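PDB 3F2K: histone-lysine N-methyltransferase SETMAR from Homo sapiens, which joins a histone lysine methyltransferase to a domesticated mariner transposase domain, binds DNA and takes part in double-strand break repair and restart of stalled replication forks. Local coordinates for residues A[163-166]-A[167-171]; A[109-112]-A[113-116]. All coordinates share one frame; numbering follows the deposited sequence.

Both contacts are local, each lying within one helix of the RNase H-like transposase domain, and they come in series along the chain. Contact 2 closes first, at the C-terminal end of helix 98-115; contact 1 follows on helix 163-176, in that helix's first turns. Their centres are about 22 Å apart and their nearest atoms about 14 Å, so they do not touch. Contact 1 is buried against strands 34-43 and 72-80 of the mixed sheet. Contact 2 is partly buried and reaches edge strand 83-89 through Lys111. Contact 1 thus lies beside the magnesium site, whereas contact 2 lies away from it, at the end of a flanking helix.

Contact 1 (A[163-166]-A[167-171])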
ATOM      1  N   PRO A 163      -0.773  -5.023  -1.818  1.00 15.13           N
ATOM      2  CA  PRO A 163      -0.908  -5.567  -0.460  1.00 16.84           C
ATOM      3  C   PRO A 163      -1.610  -4.710   0.606  1.00 15.51           C
ATOM      4  O   PRO A 163      -2.196  -5.278   1.536  1.00 16.28           O
ATOM      5  CB  PRO A 163       0.542  -5.934  -0.039  1.00 15.57           C
ATOM      6  CG  PRO A 163       1.283  -6.101  -1.413  1.00 18.02           C
ATOM      7  CD  PRO A 163       0.641  -5.001  -2.299  1.00 15.99           C
ATOM      8  N   THR A 164      -1.544  -3.373   0.518  1.00 14.29           N
ATOM      9  CA  THR A 164      -2.208  -2.604   1.523  1.00 15.80           C
ATOM     10  C   THR A 164      -3.702  -2.900   1.431  1.00 17.46           C
ATOM     11  O   THR A 164      -4.396  -2.971   2.438  1.00 14.60           O
ATOM     12  CB  THR A 164      -1.963  -1.110   1.363  1.00 14.55           C
ATOM     13  OG1 THR A 164      -0.539  -0.913   1.332  1.00 17.20           O
ATOM     14  CG2 THR A 164      -2.601  -0.308   2.525  1.00 14.21           C
ATOM     15  N   ASN A 165      -4.162  -3.086   0.201  1.00 15.32           N
ATOM     16  CA  ASN A 165      -5.585  -3.315   0.002  1.00 16.71           C
ATOM     17  C   ASN A 165      -6.006  -4.767   0.366  1.00 16.76           C
ATOM     18  O   ASN A 165      -6.914  -4.951   1.196  1.00 17.54           O
ATOM     19  CB  ASN A 165      -5.916  -2.956  -1.444  1.00 14.73           C
ATOM     20  CG  ASN A 165      -7.333  -2.600  -1.588  1.00 20.39           C
ATOM     21  OD1 ASN A 165      -8.160  -3.474  -1.732  1.00 25.33           O
ATOM     22  ND2 ASN A 165      -7.624  -1.308  -1.523  1.00 26.93           N
ATOM     23  N   TYR A 166      -5.339  -5.774  -0.191  1.00 18.22           N
ATOM     24  CA  TYR A 166      -5.768  -7.170   0.043  1.00 17.23           C
ATOM     25  C   TYR A 166      -5.434  -7.719   1.455  1.00 18.20           C
ATOM     26  O   TYR A 166      -6.091  -8.637   1.948  1.00 18.42           O
ATOM     27  CB  TYR A 166      -5.303  -8.126  -1.035  1.00 17.15           C
ATOM     28  CG  TYR A 166      -3.815  -8.445  -1.093  1.00 16.50           C
ATOM     29  CD1 TYR A 166      -3.167  -9.169  -0.027  1.00 16.80           C
ATOM     30  CD2 TYR A 166      -3.043  -8.040  -2.181  1.00 16.36           C
ATOM     31  CE1 TYR A 166      -1.815  -9.515  -0.128  1.00 17.14           C
ATOM     32  CE2 TYR A 166      -1.709  -8.370  -2.294  1.00 16.88           C
ATOM     33  CZ  TYR A 166      -1.093  -9.061  -1.252  1.00 15.38           C
ATOM     34  OH  TYR A 166       0.231  -9.321  -1.413  1.00 17.83           O
ATOM     35  N   HIS A 167      -4.477  -7.070   2.128  1.00 16.55           N
ATOM     36  CA  HIS A 167      -4.034  -7.519   3.448  1.00 16.99           C
ATOM     37  C   HIS A 167      -4.422  -6.530   4.543  1.00 17.19           C
ATOM     38  O   HIS A 167      -5.337  -6.812   5.366  1.00 16.91           O
ATOM     39  CB  HIS A 167      -2.498  -7.744   3.474  1.00 16.10           C
ATOM     40  CG  HIS A 167      -2.028  -8.363   4.751  1.00 18.66           C
ATOM     41  ND1 HIS A 167      -2.498  -9.599   5.167  1.00 17.72           N
ATOM     42  CD2 HIS A 167      -1.122  -7.954   5.681  1.00 17.78           C
ATOM     43  CE1 HIS A 167      -1.937  -9.891   6.347  1.00 18.06           C
ATOM     44  NE2 HIS A 167      -1.086  -8.919   6.661  1.00 19.23           N
ATOM     45  N   VAL A 168      -3.754  -5.380   4.598  1.00 17.79           N
ATOM     46  CA  VAL A 168      -4.021  -4.447   5.716  1.00 18.71           C
ATOM     47  C   VAL A 168      -5.477  -3.999   5.758  1.00 17.89           C
ATOM     48  O   VAL A 168      -6.148  -4.067   6.811  1.00 17.49           O
ATOM     49  CB  VAL A 168      -2.993  -3.212   5.733  1.00 18.82           C
ATOM     50  CG1 VAL A 168      -3.289  -2.297   6.899  1.00 20.76           C
ATOM     51  CG2 VAL A 168      -1.510  -3.725   5.780  1.00 17.30           C
ATOM     52  N   PHE A 169      -6.012  -3.567   4.600  1.00 17.63           N
ATOM     53  CA  PHE A 169      -7.357  -3.045   4.584  1.00 20.12           C
ATOM     54  C   PHE A 169      -8.433  -4.099   4.862  1.00 21.14           C
ATOM     55  O   PHE A 169      -9.452  -3.788   5.437  1.00 21.66           O
ATOM     56  CB  PHE A 169      -7.649  -2.236   3.274  1.00 19.00           C
ATOM     57  CG  PHE A 169      -6.890  -0.864   3.216  1.00 21.12           C
ATOM     58  CD1 PHE A 169      -6.351  -0.310   4.372  1.00 20.40           C
ATOM     59  CD2 PHE A 169      -6.727  -0.157   2.026  1.00 20.98           C
ATOM     60  CE1 PHE A 169      -5.638   0.903   4.337  1.00 21.08           C
ATOM     61  CE2 PHE A 169      -6.011   1.102   2.001  1.00 20.27           C
ATOM     62  CZ  PHE A 169      -5.479   1.589   3.146  1.00 20.81           C
ATOM     63  N   LYS A 170      -8.187  -5.321   4.422  1.00 20.90           N
ATOM     64  CA  LYS A 170      -9.084  -6.426   4.706  1.00 22.54           C
ATOM     65  C   LYS A 170      -9.236  -6.619   6.212  1.00 20.13           C
ATOM     66  O   LYS A 170     -10.368  -6.623   6.755  1.00 22.85           O
ATOM     67  CB  LYS A 170      -8.548  -7.684   4.035  1.00 20.94           C
ATOM     68  CG  LYS A 170      -9.178  -8.994   4.499  1.00 27.67           C
ATOM     69  CD  LYS A 170      -8.532 -10.188   3.849  1.00 27.17           C
ATOM     70  CE  LYS A 170      -7.031 -10.334   4.129  1.00 32.44           C
ATOM     71  NZ  LYS A 170      -6.394 -11.345   3.127  1.00 34.57           N
ATOM     72  N   HIS A 171      -8.112  -6.688   6.895  1.00 20.43           N
ATOM     73  CA  HIS A 171      -8.106  -6.820   8.349  1.00 20.66           C
ATOM     74  C   HIS A 171      -8.638  -5.569   9.091  1.00 21.33           C
ATOM     75  O   HIS A 171      -9.361  -5.675  10.133  1.00 21.26           O
ATOM     76  CB  HIS A 171      -6.731  -7.170   8.820  1.00 20.46           C
ATOM     77  CG  HIS A 171      -6.335  -8.568   8.473  1.00 23.25           C
ATOM     78  ND1 HIS A 171      -6.891  -9.664   9.097  1.00 28.88           N
ATOM     79  CD2 HIS A 171      -5.520  -9.057   7.513  1.00 24.28           C
ATOM     80  CE1 HIS A 171      -6.389 -10.771   8.579  1.00 26.50           C
ATOM     81  NE2 HIS A 171      -5.567 -10.433   7.600  1.00 26.28           N
TER
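Thr164 and Phe169 meet by a CH-pi contact, the methyl CG2 of Thr164 lying over one face of the Phe169 ring, 3.7 Å from its centroid. CG2 stands anti to the backbone N of Thr164, which puts the methyl at the ring and leaves OG1 beside the backbone N, hydrogen-bonded to Trp79 NE1. At the ring edge, in its plane, Asn165 ND2 comes within 3.8 Å of Phe169 CD2, with the amide turned 77° from the ring. With an alanine in place of Phe169, the Thr164 methyl would lose its aromatic face and Asn165 ND2 the ring edge beside it, which would probably leave a gap next to Ile77 and Lys40.

The backbone bonds mark a widened, pi-type turn. Phe169 N donates to Thr164 O five residues back at 2.8 Å, nearly along the C=O axis. Pro163 O accepts His167 N at 3.0 Å, the donor tilted 33° from the carbonyl plane, and Val168 N more weakly at 3.4 Å.

Polar ends on this turn reach across the fold: Tyr166 OH bonds to Gly206 O and His167 NE2 to Phe202 O, tying the turn to the start of helix 202-219. Asn165 ND2 donates to Asp38 OD2, and Asp38 with Asp130 holds the magnesium ion. Asn165 probably fills the place of the third aspartate of active mariner transposases; its neutral amide grips a metal-binding carboxylate without itself reaching the ion, consistent with the lost transposase activity.

Contact 2 (A[109-112]-A[113-116]); sequences NQKL and QRLQ
Four successive i to i+4 backbone bonds, from Gln113 N to Asn109 O through to Gln116 N to Leu112 O, carry regular helix across the contact to Gln116, where it gives way to a turn, and the one from Leu115 N to Lys111 O is 2.8 Å long with a nearly straight 165° at the hydrogen.

Leu112 packs its branched end on the Gln116 amide. Leu112 CG and CD1 both lie 3.7 Å from Gln116 CD, the leucine end crossing the glutamine at a slant. Gln116 is extended beyond CG, and this carries its amide out across the leucine end; nearer the backbone, Gln116 CG lies 3.3 Å from Leu112 O.

These are the last two turns of helix 98-115, which flanks the mixed sheet of the RNase H-like transposase domain. Two polar ends tie the helix to its surroundings: Asn109 OD1 bonds to Tyr149 OH, and Lys111 NZ to His86 ND1 on strand 83-89.

Lys111 and Arg114 lie side by side, pointing the same way. The arginine bends at chi3 (42°), which folds its guanidinium back so that Arg114 NH2 sits 3.7 Å from Lys111 CG, with Lys111 O over one face of the group. The lysine stays extended, and its NZ keeps 5.6 Å from Arg114 NH2, so the like charges pass without touching. Between Asn109 and Gln113 the side chains cross obliquely, their amide planes 50° apart, with ND2 of Asn109 3.6 Å from Gln113 CD; the two amide nitrogens are both donors and form no bond. Gln113 CG lies closer in, 3.2 Å from Asn109 O.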
ATOM      1  N   ASN A 109      10.071   8.370   4.095  1.00 16.24           N
ATOM      2  CA  ASN A 109      11.423   7.967   3.903  1.00 16.77           C
ATOM      3  C   ASN A 109      12.297   8.303   5.148  1.00 16.68           C
ATOM      4  O   ASN A 109      13.196   7.510   5.507  1.00 15.43           O
ATOM      5  CB  ASN A 109      11.999   8.568   2.617  1.00 16.90           C
ATOM      6  CG  ASN A 109      13.389   8.010   2.296  1.00 13.39           C
ATOM      7  OD1 ASN A 109      13.540   6.816   2.063  1.00 17.02           O
ATOM      8  ND2 ASN A 109      14.440   8.903   2.382  1.00 12.01           N
ATOM      9  N   GLN A 110      12.013   9.432   5.830  1.00 16.28           N
ATOM     10  CA  GLN A 110      12.818   9.732   7.013  1.00 16.15           C
ATOM     11  C   GLN A 110      12.560   8.650   8.090  1.00 18.56           C
ATOM     12  O   GLN A 110      13.467   8.212   8.835  1.00 17.45           O
ATOM     13  CB  GLN A 110      12.508  11.101   7.594  1.00 15.11           C
ATOM     14  CG  GLN A 110      12.803  12.230   6.606  1.00 16.30           C
ATOM     15  CD  GLN A 110      12.524  13.572   7.317  1.00 18.48           C
ATOM     16  OE1 GLN A 110      11.392  13.889   7.684  1.00 21.81           O
ATOM     17  NE2 GLN A 110      13.578  14.290   7.574  1.00 21.55           N
ATOM     18  N   LYS A 111      11.307   8.284   8.228  1.00 17.20           N
ATOM     19  CA  LYS A 111      10.968   7.226   9.203  1.00 17.99           C
ATOM     20  C   LYS A 111      11.572   5.872   8.871  1.00 16.91           C
ATOM     21  O   LYS A 111      11.986   5.145   9.782  1.00 17.96           O
ATOM     22  CB  LYS A 111       9.439   7.110   9.372  1.00 18.63           C
ATOM     23  CG  LYS A 111       8.854   8.330  10.054  1.00 19.22           C
ATOM     24  CD  LYS A 111       7.371   8.281  10.089  1.00 21.25           C
ATOM     25  CE  LYS A 111       6.764   9.465  10.855  1.00 24.99           C
ATOM     26  NZ  LYS A 111       5.295   9.155  11.157  1.00 23.59           N
ATOM     27  N   LEU A 112      11.604   5.528   7.580  1.00 16.23           N
ATOM     28  CA  LEU A 112      12.194   4.280   7.109  1.00 16.96           C
ATOM     29  C   LEU A 112      13.674   4.298   7.454  1.00 16.66           C
ATOM     30  O   LEU A 112      14.231   3.293   7.959  1.00 16.55           O
ATOM     31  CB  LEU A 112      12.015   4.176   5.591  1.00 15.09           C
ATOM     32  CG  LEU A 112      12.653   2.959   4.944  1.00 16.81           C
ATOM     33  CD1 LEU A 112      12.020   1.665   5.563  1.00 19.74           C
ATOM     34  CD2 LEU A 112      12.542   2.952   3.410  1.00 15.85           C
ATOM     35  N   GLN A 113      14.294   5.473   7.236  1.00 15.66           N
ATOM     36  CA  GLN A 113      15.729   5.621   7.513  1.00 15.74           C
ATOM     37  C   GLN A 113      16.019   5.344   8.991  1.00 16.29           C
ATOM     38  O   GLN A 113      17.002   4.629   9.269  1.00 17.71           O
ATOM     39  CB  GLN A 113      16.226   7.032   7.135  1.00 15.15           C
ATOM     40  CG  GLN A 113      16.351   7.177   5.636  1.00 15.04           C
ATOM     41  CD  GLN A 113      16.676   8.606   5.221  1.00 13.56           C
ATOM     42  OE1 GLN A 113      16.238   9.551   5.854  1.00 16.69           O
ATOM     43  NE2 GLN A 113      17.366   8.734   4.123  1.00 16.04           N
ATOM     44  N   ARG A 114      15.195   5.861   9.894  1.00 16.51           N
ATOM     45  CA  ARG A 114      15.325   5.564  11.322  1.00 18.86           C
ATOM     46  C   ARG A 114      15.066   4.091  11.629  1.00 19.88           C
ATOM     47  O   ARG A 114      15.839   3.428  12.334  1.00 18.78           O
ATOM     48  CB  ARG A 114      14.331   6.396  12.121  1.00 19.15           C
ATOM     49  CG  ARG A 114      14.382   6.126  13.639  1.00 21.75           C
ATOM     50  CD  ARG A 114      13.574   7.123  14.419  1.00 23.93           C
ATOM     51  NE  ARG A 114      12.271   7.444  13.813  1.00 24.73           N
ATOM     52  CZ  ARG A 114      11.214   6.629  13.805  1.00 27.03           C
ATOM     53  NH1 ARG A 114      11.278   5.400  14.343  1.00 24.01           N
ATOM     54  NH2 ARG A 114      10.090   7.046  13.241  1.00 23.02           N
ATOM     55  N   LEU A 115      13.972   3.581  11.077  1.00 18.91           N
ATOM     56  CA  LEU A 115      13.614   2.168  11.320  1.00 20.81           C
ATOM     57  C   LEU A 115      14.654   1.171  10.799  1.00 21.01           C
ATOM     58  O   LEU A 115      14.820   0.101  11.445  1.00 23.30           O
ATOM     59  CB  LEU A 115      12.199   1.867  10.778  1.00 19.81           C
ATOM     60  CG  LEU A 115      11.040   2.531  11.551  1.00 18.07           C
ATOM     61  CD1 LEU A 115       9.736   2.450  10.673  1.00 19.01           C
ATOM     62  CD2 LEU A 115      10.797   2.010  13.017  1.00 19.04           C
ATOM     63  N   GLN A 116      15.356   1.473   9.691  1.00 20.65           N
ATOM     64  CA  GLN A 116      16.273   0.517   9.048  1.00 23.13           C
ATOM     65  C   GLN A 116      17.608   0.497   9.740  1.00 23.45           C
ATOM     66  O   GLN A 116      18.456  -0.283   9.336  1.00 26.30           O
ATOM     67  CB  GLN A 116      16.549   0.835   7.569  1.00 23.67           C
ATOM     68  CG  GLN A 116      15.399   0.421   6.704  1.00 25.77           C
ATOM     69  CD  GLN A 116      15.609   0.727   5.267  1.00 27.44           C
ATOM     70  OE1 GLN A 116      16.183   1.781   4.898  1.00 28.04           O
ATOM     71  NE2 GLN A 116      15.153  -0.192   4.410  1.00 29.77           N
TER